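Local coordinates for protein xyloglucan-specific endo-beta-1,4-glucanase GH12 (Aspergillus niveus, PDB 4NPR) that probably cleaves internal beta-1,4-glucosidic linkages of xyloglucan with retention of the beta configuration, at residues 157-162 / 180-185; 125-130 / 199-204; 140-145 / 222-227; 133-138 / 215-220. All coordinates share one frame; numbering follows the deposited sequence.

Interaction 1: 157-162 / 180-185; sequences SPIATP and QVYSFV
Ile159 and Tyr182 meet at one end of this contact, Pro162 and Phe184 at the other, and no hydrogen bond joins the two segments. The delta methyl CD1 of Ile159 comes to the edge of the Tyr182 ring, near its plane, 4.2 Å from CE1. With chi1 at 54°, Ile159 holds CG1 between its backbone N and carbonyl carbon, and the extended chi2 carries CD1 onward to the tyrosine. Ile159 is solvent-exposed, so this is the loose side; Gln208 also touches both residues. At the other end Pro162 CG lies 4.3 Å from Phe184 CE2, approaching the ring obliquely. In the beta jelly roll, loop 157-162 runs beside strand 167-176, bonding through its backbone to Leu171 and Phe169, and that strand separates it from strand 179-186. The spacing explains the 9.9 Å between Ile159 CA and Tyr182 CA, bridged by side chains alone. Packing is denser at the Phe184 end, where helix 198-207 closes in: Phe200 meets Phe184 edge-to-face, Leu204 touches both rings of the strand, and Tyr203 packs on Ala160 and Pro162.

Interaction 2: 125-130 / 199-204; sequences MFLSTS and DFFTYL
The Phe201 ring turns its far end, the atoms CE1, CZ and CE2, to Met125 and Leu127, and both approach it obliquely. Met125 SD is 3.7 Å from CE2 and 4.8 Å from the ring centroid, 72° off the ring normal, a Met-aromatic contact. Leu127 takes the other corner, with CD2 4.1 Å and CD1 4.2 Å from CE1. Met125 reaches Phe201 by a chain that runs straight through chi2 and bends at chi3 (-86°), which brings SD and CE to the CE2 side while CB stays near CZ. Leu127 and Phe201 run antiparallel alongside each other, overlapping at their ends. Because strand residues alternate, Met125 and Leu127 point to helix 198-207, and Phe126 between them points to the other face of the sheet, where it stacks on His135. The only helix of this GH12 jelly roll lies on the mixed sheet; Phe201 covers strand 117-128, while Phe200 and Leu204 cover strands 137-146 and 179-186. Leu210 also packs on Leu127, and Val219 on Met125. All three touching residues are buried and no hydrogen bond crosses, so the contact probably rests on dispersion, with some sulfur-aromatic attraction.

Interaction 3: 140-145 / 222-227; sequences MVWLGA and GTEPFS
Met140 CE meets Glu224 OE1 at 3.8 Å, and a weak N-H...S bond links Trp142 to Met140 beside it: Trp142 NE1 points at Met140 SD over 3.7 Å, nearly straight at 170°. No hydrogen bond crosses between 140-145 and 222-227. Met140 and Glu224 extend from opposite directions, and the methionine methyl meets the carboxylate broadly, with Glu224 OE2 4.1 Å from the same CE. Trp142 CZ2, in the six-membered part of the indole, lies oblique to Glu224 OE1 at 4.5 Å. Asp120 OD2 on strand 117-128 also comes close to OE1, a second acidic group rather than a bonding partner. Met140 is bent at chi3 (70°), which turns its methyl toward the glutamate while the sulfur stays ahead of the indole N-H, near the ring plane; Met140 CB lies in the indole plane, at its edge. Glu224 is probably the acid/base of the retaining mechanism, as in other GH12 enzymes, with Met140 and Trp142 lining the cleft beside it. Strand 117-128 runs between the two segments in the mixed sheet. Classic beta bulges flank it, Leu143 and Gly144 facing Val121, Phe226 and Ser227 facing Val118. Strand 179-186 pairs with the outer edge of strand 137-146, and Thr223 and Pro225 in 222-227 touch strand 67-77 of the other sheet.

Interaction 4: 133-138 / 215-220; sequences GDHNYE and YLVDVQ
His135 reaches across to Val217 and Asp218 with its imidazole. From CB, chi1 of -54° sets CG anti to the carbonyl carbon, and the ring, stacked on Phe126 of the strand between, extends toward strand 215-226. CD2 is the first ring atom to touch, 3.6 Å from Val217 CG2. NE2 follows, 3.7 Å from the same methyl and 3.3 Å from Asp218 OD2, to which it gives a weak hydrogen bond bent to 129°. CE1 then passes 3.8 Å from that oxygen. The imidazole and carboxylate planes are 78° apart, and OD2 lies oblique to the ring, which goes with the long, bent bond. The contact spans strand 117-128 at the start of strand 137-146, where Asn136 and Tyr137 both face Leu127 in a classic beta bulge. Met179 also touches His135, and Phe126 touches Asp218, so imidazole and carboxylate gather round the phenylalanine on the sheet face away from helix 198-207. Since NE2 is the donor here, the aspartate probably favours a proton on that nitrogen and may raise the histidine's affinity for a second one; the poor angle suggests a modest pull, and the ring's position probably owes more to the Phe126 stack and the Val217 methyl.

In the fold
All four contacts involve the mixed sheet of the jelly roll. Interactions 2 and 4 lie nearest, centres about 8 Å apart, on the two faces of strand 117-128; Ser128 O and Tyr215 N, 2.8 Å apart, probably bond between them. Interactions 3 and 4 both bridge strands 137-146 and 215-226 over that strand, on the face turned from helix 198-207. There Glu138 (in 133-138) and Glu224, the probable nucleophile and acid/base, hold their OE2 atoms 5.6 Å apart, as suits a retaining glycosidase. Interaction 1 joins them through strand pairing: Phe184 N to Met140 O is 2.8 Å. The helix ties interaction 1 to interaction 2, with Pro162 CB 3.4 Å from Tyr203 CE2.

Interaction 1: 157-162 / 180-185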
loop_
_atom_site.group_PDB
_atom_site.type_symbol
_atom_site.label_atom_id
_atom_site.label_comp_id
_atom_site.label_asym_id
_atom_site.label_seq_id
_atom_site.Cartn_x
_atom_site.Cartn_y
_atom_site.Cartn_z
ATOM N N SER A 157 -2.768 -0.774 -19.909
ATOM C CA SER A 157 -2.570 0.645 -20.209
ATOM C C SER A 157 -3.376 1.475 -19.277
ATOM O O SER A 157 -4.377 1.003 -18.783
ATOM C CB SER A 157 -3.102 0.994 -21.597
ATOM O OG SER A 157 -2.252 0.506 -22.583
ATOM N N PRO A 158 -2.996 2.738 -19.084
ATOM C CA PRO A 158 -3.829 3.638 -18.286
ATOM C C PRO A 158 -5.228 3.806 -18.836
ATOM O O PRO A 158 -5.399 3.813 -20.038
ATOM C CB PRO A 158 -3.111 4.973 -18.383
ATOM C CG PRO A 158 -1.689 4.685 -18.780
ATOM C CD PRO A 158 -1.682 3.319 -19.432
ATOM N N ILE A 159 -6.235 3.927 -17.968
ATOM C CA ILE A 159 -7.542 4.519 -18.374
ATOM C C ILE A 159 -7.530 6.041 -18.283
ATOM O O ILE A 159 -8.374 6.698 -18.849
ATOM C CB ILE A 159 -8.746 3.958 -17.585
ATOM C CG1 ILE A 159 -8.550 4.089 -16.066
ATOM C CG2 ILE A 159 -8.936 2.488 -17.916
ATOM C CD1 ILE A 159 -9.760 3.680 -15.238
ATOM N N ALA A 160 -6.549 6.620 -17.604
ATOM C CA ALA A 160 -6.511 8.063 -17.424
ATOM C C ALA A 160 -5.192 8.450 -16.781
ATOM O O ALA A 160 -4.513 7.631 -16.207
ATOM C CB ALA A 160 -7.677 8.512 -16.552
ATOM N N THR A 161 -4.871 9.727 -16.846
ATOM C CA THR A 161 -3.638 10.241 -16.293
ATOM C C THR A 161 -3.898 11.470 -15.418
ATOM O O THR A 161 -3.312 12.513 -15.619
ATOM C CB THR A 161 -2.658 10.568 -17.448
ATOM O OG1 THR A 161 -3.275 11.489 -18.364
ATOM C CG2 THR A 161 -2.250 9.258 -18.230
ATOM N N PRO A 162 -4.753 11.331 -14.397
ATOM C CA PRO A 162 -5.105 12.471 -13.541
ATOM C C PRO A 162 -4.010 12.927 -12.581
ATOM O O PRO A 162 -3.118 12.174 -12.245
ATOM C CB PRO A 162 -6.248 11.912 -12.722
ATOM C CG PRO A 162 -5.804 10.483 -12.483
ATOM C CD PRO A 162 -5.206 10.052 -13.793
ATOM N N GLN A 180 -12.658 -5.156 -7.599
ATOM C CA GLN A 180 -12.095 -4.303 -8.653
ATOM C C GLN A 180 -10.961 -3.403 -8.047
ATOM O O GLN A 180 -11.111 -2.838 -6.972
ATOM C CB GLN A 180 -13.201 -3.459 -9.285
ATOM C CG GLN A 180 -14.452 -4.243 -9.731
ATOM C CD GLN A 180 -14.160 -5.306 -10.780
ATOM O OE1 GLN A 180 -13.418 -5.074 -11.756
ATOM N NE2 GLN A 180 -14.743 -6.504 -10.583
ATOM N N VAL A 181 -9.826 -3.296 -8.729
ATOM C CA VAL A 181 -8.682 -2.557 -8.196
ATOM C C VAL A 181 -8.387 -1.398 -9.101
ATOM O O VAL A 181 -8.083 -1.615 -10.260
ATOM C CB VAL A 181 -7.406 -3.454 -8.072
ATOM C CG1 VAL A 181 -6.225 -2.678 -7.510
ATOM C CG2 VAL A 181 -7.698 -4.679 -7.199
ATOM N N TYR A 182 -8.506 -0.186 -8.552
ATOM C CA TYR A 182 -7.968 1.033 -9.134
ATOM C C TYR A 182 -6.584 1.271 -8.576
ATOM O O TYR A 182 -6.417 1.271 -7.372
ATOM C CB TYR A 182 -8.804 2.212 -8.749
ATOM C CG TYR A 182 -10.148 2.297 -9.460
ATOM C CD1 TYR A 182 -10.230 2.705 -10.806
ATOM C CD2 TYR A 182 -11.323 2.011 -8.793
ATOM C CE1 TYR A 182 -11.443 2.751 -11.471
ATOM C CE2 TYR A 182 -12.549 2.100 -9.442
ATOM C CZ TYR A 182 -12.596 2.450 -10.777
ATOM O OH TYR A 182 -13.806 2.508 -11.391
ATOM N N SER A 183 -5.598 1.488 -9.464
ATOM C CA SER A 183 -4.218 1.753 -9.069
ATOM C C SER A 183 -3.690 3.054 -9.652
ATOM O O SER A 183 -3.635 3.211 -10.862
ATOM C CB SER A 183 -3.302 0.612 -9.496
ATOM O OG SER A 183 -3.547 -0.534 -8.724
ATOM N N PHE A 184 -3.306 3.972 -8.754
ATOM C CA PHE A 184 -2.744 5.246 -9.133
ATOM C C PHE A 184 -1.250 5.039 -9.050
ATOM O O PHE A 184 -0.721 4.744 -7.993
ATOM C CB PHE A 184 -3.168 6.348 -8.163
ATOM C CG PHE A 184 -4.633 6.667 -8.209
ATOM C CD1 PHE A 184 -5.549 5.856 -7.585
ATOM C CD2 PHE A 184 -5.089 7.802 -8.859
ATOM C CE1 PHE A 184 -6.891 6.153 -7.632
ATOM C CE2 PHE A 184 -6.427 8.110 -8.907
ATOM C CZ PHE A 184 -7.325 7.280 -8.293
ATOM N N VAL A 185 -0.572 5.161 -10.168
ATOM C CA VAL A 185 0.845 4.911 -10.206
ATOM C C VAL A 185 1.550 6.202 -10.572
ATOM O O VAL A 185 1.369 6.733 -11.702
ATOM C CB VAL A 185 1.184 3.848 -11.253
ATOM C CG1 VAL A 185 2.704 3.655 -11.302
ATOM C CG2 VAL A 185 0.454 2.527 -10.951
#

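Interaction 2: 125-130 / 199-204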
loop_
_atom_site.group_PDB
_atom_site.type_symbol
_atom_site.label_atom_id
_atom_site.label_comp_id
_atom_site.label_asym_id
_atom_site.label_seq_id
_atom_site.Cartn_x
_atom_site.Cartn_y
_atom_site.Cartn_z
ATOM N N MET A 125 -5.931 0.834 0.104
ATOM C CA MET A 125 -7.148 1.183 0.806
ATOM C C MET A 125 -8.344 0.432 0.228
ATOM O O MET A 125 -8.527 0.359 -0.983
ATOM C CB MET A 125 -7.399 2.661 0.680
ATOM C CG MET A 125 -6.275 3.511 1.219
ATOM S SD MET A 125 -6.678 5.237 0.911
ATOM C CE MET A 125 -6.037 5.399 -0.750
ATOM N N PHE A 126 -9.179 -0.085 1.111
ATOM C CA PHE A 126 -10.193 -1.034 0.756
ATOM C C PHE A 126 -11.574 -0.504 1.104
ATOM O O PHE A 126 -11.754 0.103 2.171
ATOM C CB PHE A 126 -9.915 -2.297 1.531
ATOM C CG PHE A 126 -8.734 -3.056 1.027
ATOM C CD1 PHE A 126 -8.853 -3.862 -0.094
ATOM C CD2 PHE A 126 -7.495 -2.927 1.643
ATOM C CE1 PHE A 126 -7.765 -4.558 -0.578
ATOM C CE2 PHE A 126 -6.405 -3.631 1.188
ATOM C CZ PHE A 126 -6.533 -4.453 0.061
ATOM N N LEU A 127 -12.534 -0.708 0.187
ATOM C CA LEU A 127 -13.919 -0.352 0.420
ATOM C C LEU A 127 -14.817 -1.557 0.572
ATOM O O LEU A 127 -14.489 -2.662 0.094
ATOM C CB LEU A 127 -14.438 0.450 -0.728
ATOM C CG LEU A 127 -13.613 1.687 -0.941
ATOM C CD1 LEU A 127 -14.165 2.455 -2.125
ATOM C CD2 LEU A 127 -13.663 2.509 0.318
ATOM N N SER A 128 -15.950 -1.351 1.252
ATOM C CA SER A 128 -16.976 -2.382 1.365
ATOM C C SER A 128 -18.353 -1.771 1.492
ATOM O O SER A 128 -18.483 -0.581 1.827
ATOM C CB SER A 128 -16.701 -3.316 2.509
ATOM O OG SER A 128 -17.483 -4.477 2.321
ATOM N N THR A 129 -19.372 -2.585 1.203
ATOM C CA THR A 129 -20.765 -2.136 1.254
ATOM C C THR A 129 -21.307 -2.089 2.691
ATOM O O THR A 129 -22.271 -1.362 2.967
ATOM C CB THR A 129 -21.714 -3.012 0.375
ATOM O OG1 THR A 129 -21.770 -4.368 0.863
ATOM C CG2 THR A 129 -21.258 -3.025 -1.079
ATOM N N SER A 130 -20.698 -2.833 3.610
ATOM C CA SER A 130 -21.043 -2.705 5.039
ATOM C C SER A 130 -19.748 -2.684 5.847
ATOM O O SER A 130 -18.724 -3.153 5.343
ATOM C CB SER A 130 -21.931 -3.870 5.481
ATOM O OG SER A 130 -21.196 -5.095 5.484
ATOM N N ASP A 199 -8.412 12.834 -1.634
ATOM C CA ASP A 199 -8.488 13.387 -2.991
ATOM C C ASP A 199 -8.691 12.272 -4.024
ATOM O O ASP A 199 -9.379 12.450 -4.994
ATOM C CB ASP A 199 -7.253 14.263 -3.332
ATOM C CG ASP A 199 -7.097 15.516 -2.399
ATOM O OD1 ASP A 199 -8.097 16.080 -1.911
ATOM O OD2 ASP A 199 -5.940 15.936 -2.153
ATOM N N PHE A 200 -8.073 11.131 -3.801
ATOM C CA PHE A 200 -8.247 9.948 -4.629
ATOM C C PHE A 200 -9.686 9.468 -4.713
ATOM O O PHE A 200 -10.151 9.107 -5.779
ATOM C CB PHE A 200 -7.362 8.848 -4.066
ATOM C CG PHE A 200 -5.915 9.191 -4.177
ATOM C CD1 PHE A 200 -5.291 9.144 -5.414
ATOM C CD2 PHE A 200 -5.215 9.675 -3.102
ATOM C CE1 PHE A 200 -3.978 9.524 -5.553
ATOM C CE2 PHE A 200 -3.905 10.080 -3.246
ATOM C CZ PHE A 200 -3.281 9.979 -4.459
ATOM N N PHE A 201 -10.396 9.481 -3.592
ATOM C CA PHE A 201 -11.836 9.197 -3.583
ATOM C C PHE A 201 -12.683 10.301 -4.225
ATOM O O PHE A 201 -13.576 10.013 -5.040
ATOM C CB PHE A 201 -12.304 8.888 -2.169
ATOM C CG PHE A 201 -11.597 7.709 -1.558
ATOM C CD1 PHE A 201 -11.897 6.425 -1.946
ATOM C CD2 PHE A 201 -10.580 7.887 -0.611
ATOM C CE1 PHE A 201 -11.252 5.320 -1.393
ATOM C CE2 PHE A 201 -9.933 6.793 -0.047
ATOM C CZ PHE A 201 -10.267 5.513 -0.446
ATOM N N THR A 202 -12.433 11.555 -3.875
ATOM C CA THR A 202 -13.134 12.650 -4.508
ATOM C C THR A 202 -13.038 12.407 -6.024
ATOM O O THR A 202 -14.020 12.499 -6.765
ATOM C CB THR A 202 -12.450 14.003 -4.178
ATOM O OG1 THR A 202 -12.291 14.187 -2.761
ATOM C CG2 THR A 202 -13.228 15.170 -4.738
ATOM N N TYR A 203 -11.838 12.068 -6.490
ATOM C CA TYR A 203 -11.609 11.911 -7.915
ATOM C C TYR A 203 -12.450 10.805 -8.559
ATOM O O TYR A 203 -13.035 11.010 -9.609
ATOM C CB TYR A 203 -10.135 11.658 -8.223
ATOM C CG TYR A 203 -9.941 11.250 -9.676
ATOM C CD1 TYR A 203 -9.968 9.918 -10.038
ATOM C CD2 TYR A 203 -9.758 12.201 -10.693
ATOM C CE1 TYR A 203 -9.821 9.537 -11.363
ATOM C CE2 TYR A 203 -9.611 11.806 -12.036
ATOM C CZ TYR A 203 -9.636 10.461 -12.351
ATOM O OH TYR A 203 -9.487 9.987 -13.660
ATOM N N LEU A 204 -12.476 9.646 -7.904
ATOM C CA LEU A 204 -13.180 8.466 -8.391
ATOM C C LEU A 204 -14.664 8.660 -8.351
ATOM O O LEU A 204 -15.359 8.187 -9.244
ATOM C CB LEU A 204 -12.818 7.220 -7.563
ATOM C CG LEU A 204 -11.357 6.758 -7.638
ATOM C CD1 LEU A 204 -11.131 5.663 -6.632
ATOM C CD2 LEU A 204 -10.905 6.290 -9.032
#

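Interaction 3: 140-145 / 222-227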
loop_
_atom_site.group_PDB
_atom_site.type_symbol
_atom_site.label_atom_id
_atom_site.label_comp_id
_atom_site.label_asym_id
_atom_site.label_seq_id
_atom_site.Cartn_x
_atom_site.Cartn_y
_atom_site.Cartn_z
ATOM N N MET A 140 -5.162 1.636 -4.800
ATOM C CA MET A 140 -3.760 1.667 -4.488
ATOM C C MET A 140 -3.190 2.990 -4.961
ATOM O O MET A 140 -3.595 3.539 -5.983
ATOM C CB MET A 140 -2.999 0.531 -5.161
ATOM C CG MET A 140 -3.627 -0.841 -5.058
ATOM S SD MET A 140 -2.377 -2.159 -5.262
ATOM C CE MET A 140 -1.357 -2.106 -3.785
ATOM N N VAL A 141 -2.207 3.469 -4.220
ATOM C CA VAL A 141 -1.497 4.654 -4.603
ATOM C C VAL A 141 -0.041 4.330 -4.507
ATOM O O VAL A 141 0.495 4.151 -3.415
ATOM C CB VAL A 141 -1.867 5.856 -3.724
ATOM C CG1 VAL A 141 -1.081 7.059 -4.184
ATOM C CG2 VAL A 141 -3.377 6.120 -3.811
ATOM N N TRP A 142 0.572 4.214 -5.676
ATOM C CA TRP A 142 1.965 3.829 -5.796
ATOM C C TRP A 142 2.836 5.089 -5.803
ATOM O O TRP A 142 2.808 5.898 -6.732
ATOM C CB TRP A 142 2.190 3.047 -7.080
ATOM C CG TRP A 142 1.582 1.676 -7.143
ATOM C CD1 TRP A 142 0.410 1.239 -6.553
ATOM C CD2 TRP A 142 2.086 0.571 -7.865
ATOM N NE1 TRP A 142 0.189 -0.081 -6.842
ATOM C CE2 TRP A 142 1.202 -0.514 -7.656
ATOM C CE3 TRP A 142 3.205 0.377 -8.659
ATOM C CZ2 TRP A 142 1.428 -1.778 -8.214
ATOM C CZ3 TRP A 142 3.438 -0.894 -9.215
ATOM C CH2 TRP A 142 2.562 -1.940 -8.996
ATOM N N LEU A 143 3.648 5.245 -4.767
ATOM C CA LEU A 143 4.678 6.285 -4.811
ATOM C C LEU A 143 5.926 5.804 -5.520
ATOM O O LEU A 143 6.791 6.615 -5.930
ATOM C CB LEU A 143 4.988 6.755 -3.397
ATOM C CG LEU A 143 3.755 7.273 -2.689
ATOM C CD1 LEU A 143 4.212 7.777 -1.361
ATOM C CD2 LEU A 143 2.984 8.360 -3.446
ATOM N N GLY A 144 6.008 4.483 -5.670
ATOM C CA GLY A 144 7.233 3.832 -6.146
ATOM C C GLY A 144 6.895 2.656 -7.021
ATOM O O GLY A 144 6.127 1.798 -6.614
ATOM N N ALA A 145 7.455 2.653 -8.239
ATOM C CA ALA A 145 7.408 1.512 -9.163
ATOM C C ALA A 145 8.825 1.150 -9.617
ATOM O O ALA A 145 9.310 1.607 -10.646
ATOM C CB ALA A 145 6.534 1.828 -10.354
ATOM N N GLY A 222 2.744 0.079 2.669
ATOM C CA GLY A 222 3.918 -0.765 2.682
ATOM C C GLY A 222 4.563 -0.950 1.312
ATOM O O GLY A 222 4.485 -0.075 0.433
ATOM N N THR A 223 5.201 -2.102 1.125
ATOM C CA THR A 223 5.843 -2.391 -0.134
ATOM C C THR A 223 5.491 -3.808 -0.612
ATOM O O THR A 223 5.366 -4.713 0.214
ATOM C CB THR A 223 7.380 -2.233 -0.021
ATOM O OG1 THR A 223 8.018 -2.603 -1.262
ATOM C CG2 THR A 223 7.896 -3.071 1.073
ATOM N N GLU A 224 5.341 -3.979 -1.937
ATOM C CA GLU A 224 5.101 -5.310 -2.563
ATOM C C GLU A 224 6.284 -5.667 -3.434
ATOM O O GLU A 224 6.452 -5.108 -4.519
ATOM C CB GLU A 224 3.847 -5.333 -3.464
ATOM C CG GLU A 224 2.527 -5.335 -2.739
ATOM C CD GLU A 224 1.314 -5.265 -3.705
ATOM O OE1 GLU A 224 1.433 -4.578 -4.745
ATOM O OE2 GLU A 224 0.223 -5.841 -3.403
ATOM N N PRO A 225 7.112 -6.586 -2.972
ATOM C CA PRO A 225 8.247 -7.003 -3.769
ATOM C C PRO A 225 7.973 -8.178 -4.726
ATOM O O PRO A 225 7.208 -9.093 -4.392
ATOM C CB PRO A 225 9.253 -7.407 -2.709
ATOM C CG PRO A 225 8.429 -7.947 -1.612
ATOM C CD PRO A 225 7.218 -7.045 -1.576
ATOM N N PHE A 226 8.622 -8.152 -5.893
ATOM C CA PHE A 226 8.569 -9.256 -6.849
ATOM C C PHE A 226 9.895 -10.054 -6.828
ATOM O O PHE A 226 9.887 -11.265 -6.735
ATOM C CB PHE A 226 8.214 -8.741 -8.238
ATOM C CG PHE A 226 6.839 -8.047 -8.327
ATOM C CD1 PHE A 226 6.631 -6.759 -7.816
ATOM C CD2 PHE A 226 5.771 -8.651 -8.979
ATOM C CE1 PHE A 226 5.396 -6.106 -7.956
ATOM C CE2 PHE A 226 4.522 -8.015 -9.095
ATOM C CZ PHE A 226 4.340 -6.738 -8.592
ATOM N N SER A 227 11.029 -9.357 -6.853
ATOM C CA SER A 227 12.342 -9.977 -6.749
ATOM C C SER A 227 13.452 -8.963 -6.510
ATOM O O SER A 227 13.269 -7.759 -6.683
ATOM C CB SER A 227 12.666 -10.715 -8.013
ATOM O OG SER A 227 12.785 -9.773 -9.041
#

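Interaction 4: 133-138 / 215-220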
loop_
_atom_site.group_PDB
_atom_site.type_symbol
_atom_site.label_atom_id
_atom_site.label_comp_id
_atom_site.label_asym_id
_atom_site.label_seq_id
_atom_site.Cartn_x
_atom_site.Cartn_y
_atom_site.Cartn_z
ATOM N N GLY A 133 -18.310 -6.098 5.969
ATOM C CA GLY A 133 -18.358 -6.832 4.708
ATOM C C GLY A 133 -17.024 -7.067 4.005
ATOM O O GLY A 133 -15.979 -6.446 4.330
ATOM N N ASP A 134 -17.090 -7.976 3.029
ATOM C CA ASP A 134 -15.989 -8.278 2.139
ATOM C C ASP A 134 -15.560 -7.025 1.356
ATOM O O ASP A 134 -16.357 -6.098 1.155
ATOM C CB ASP A 134 -16.415 -9.354 1.119
ATOM C CG ASP A 134 -16.765 -10.713 1.767
ATOM O OD1 ASP A 134 -16.132 -11.151 2.771
ATOM O OD2 ASP A 134 -17.679 -11.370 1.226
ATOM N N HIS A 135 -14.308 -7.021 0.890
ATOM C CA HIS A 135 -13.802 -5.941 0.056
ATOM C C HIS A 135 -14.310 -6.053 -1.370
ATOM O O HIS A 135 -14.035 -7.025 -2.058
ATOM C CB HIS A 135 -12.272 -5.893 0.048
ATOM C CG HIS A 135 -11.662 -5.814 1.409
ATOM N ND1 HIS A 135 -10.403 -6.309 1.685
ATOM C CD2 HIS A 135 -12.148 -5.331 2.579
ATOM C CE1 HIS A 135 -10.139 -6.132 2.967
ATOM N NE2 HIS A 135 -11.188 -5.549 3.534
ATOM N N ASN A 136 -15.040 -5.059 -1.820
ATOM C CA ASN A 136 -15.450 -5.011 -3.223
ATOM C C ASN A 136 -14.571 -4.077 -4.077
ATOM O O ASN A 136 -14.452 -4.268 -5.277
ATOM C CB ASN A 136 -16.955 -4.658 -3.335
ATOM C CG ASN A 136 -17.267 -3.204 -2.992
ATOM O OD1 ASN A 136 -18.113 -2.563 -3.633
ATOM N ND2 ASN A 136 -16.613 -2.682 -1.975
ATOM N N TYR A 137 -13.954 -3.071 -3.435
ATOM C CA TYR A 137 -13.007 -2.205 -4.091
ATOM C C TYR A 137 -11.656 -2.154 -3.440
ATOM O O TYR A 137 -11.487 -2.297 -2.235
ATOM C CB TYR A 137 -13.538 -0.787 -4.166
ATOM C CG TYR A 137 -14.603 -0.623 -5.179
ATOM C CD1 TYR A 137 -14.285 -0.480 -6.518
ATOM C CD2 TYR A 137 -15.934 -0.625 -4.808
ATOM C CE1 TYR A 137 -15.277 -0.324 -7.472
ATOM C CE2 TYR A 137 -16.947 -0.451 -5.748
ATOM C CZ TYR A 137 -16.612 -0.302 -7.084
ATOM O OH TYR A 137 -17.617 -0.163 -8.028
ATOM N N GLU A 138 -10.674 -1.911 -4.269
ATOM C CA GLU A 138 -9.370 -1.657 -3.764
ATOM C C GLU A 138 -8.797 -0.479 -4.503
ATOM O O GLU A 138 -8.876 -0.422 -5.733
ATOM C CB GLU A 138 -8.467 -2.893 -3.925
ATOM C CG GLU A 138 -7.052 -2.677 -3.373
ATOM C CD GLU A 138 -6.125 -3.862 -3.617
ATOM O OE1 GLU A 138 -6.514 -4.867 -4.269
ATOM O OE2 GLU A 138 -4.973 -3.787 -3.166
ATOM N N TYR A 215 -18.222 2.153 2.392
ATOM C CA TYR A 215 -17.401 2.296 3.614
ATOM C C TYR A 215 -15.913 2.148 3.348
ATOM O O TYR A 215 -15.507 1.171 2.773
ATOM C CB TYR A 215 -17.761 1.213 4.647
ATOM C CG TYR A 215 -19.129 1.372 5.258
ATOM C CD1 TYR A 215 -20.257 0.787 4.672
ATOM C CD2 TYR A 215 -19.311 2.141 6.415
ATOM C CE1 TYR A 215 -21.529 0.965 5.230
ATOM C CE2 TYR A 215 -20.570 2.325 6.988
ATOM C CZ TYR A 215 -21.676 1.747 6.396
ATOM O OH TYR A 215 -22.909 1.927 6.971
ATOM N N LEU A 216 -15.095 3.088 3.819
ATOM C CA LEU A 216 -13.627 2.884 3.912
ATOM C C LEU A 216 -13.363 1.938 5.052
ATOM O O LEU A 216 -13.709 2.283 6.144
ATOM C CB LEU A 216 -12.915 4.229 4.184
ATOM C CG LEU A 216 -11.382 4.308 4.358
ATOM C CD1 LEU A 216 -10.609 3.521 3.309
ATOM C CD2 LEU A 216 -10.951 5.775 4.296
ATOM N N VAL A 217 -12.797 0.753 4.821
ATOM C CA VAL A 217 -12.574 -0.227 5.921
ATOM C C VAL A 217 -11.135 -0.675 6.269
ATOM O O VAL A 217 -10.939 -1.356 7.293
ATOM C CB VAL A 217 -13.421 -1.517 5.767
ATOM C CG1 VAL A 217 -14.870 -1.162 5.495
ATOM C CG2 VAL A 217 -12.873 -2.452 4.685
ATOM N N ASP A 218 -10.160 -0.334 5.423
ATOM C CA ASP A 218 -8.747 -0.657 5.675
ATOM C C ASP A 218 -7.895 0.440 4.989
ATOM O O ASP A 218 -8.178 0.799 3.858
ATOM C CB ASP A 218 -8.383 -2.072 5.135
ATOM C CG ASP A 218 -8.603 -3.228 6.188
ATOM O OD1 ASP A 218 -7.772 -3.384 7.139
ATOM O OD2 ASP A 218 -9.587 -4.014 6.032
ATOM N N VAL A 219 -6.896 0.987 5.700
ATOM C CA VAL A 219 -5.885 1.871 5.123
ATOM C C VAL A 219 -4.476 1.409 5.520
ATOM O O VAL A 219 -4.033 1.586 6.654
ATOM C CB VAL A 219 -6.079 3.319 5.570
ATOM C CG1 VAL A 219 -5.048 4.236 4.918
ATOM C CG2 VAL A 219 -7.470 3.764 5.230
ATOM N N GLN A 220 -3.772 0.856 4.542
ATOM C CA GLN A 220 -2.521 0.152 4.758
ATOM C C GLN A 220 -1.424 0.757 3.880
ATOM O O GLN A 220 -1.687 1.081 2.740
ATOM C CB GLN A 220 -2.704 -1.285 4.350
ATOM C CG GLN A 220 -3.868 -1.956 5.038
ATOM C CD GLN A 220 -3.900 -3.428 4.698
ATOM O OE1 GLN A 220 -4.350 -3.829 3.628
ATOM N NE2 GLN A 220 -3.366 -4.239 5.592
#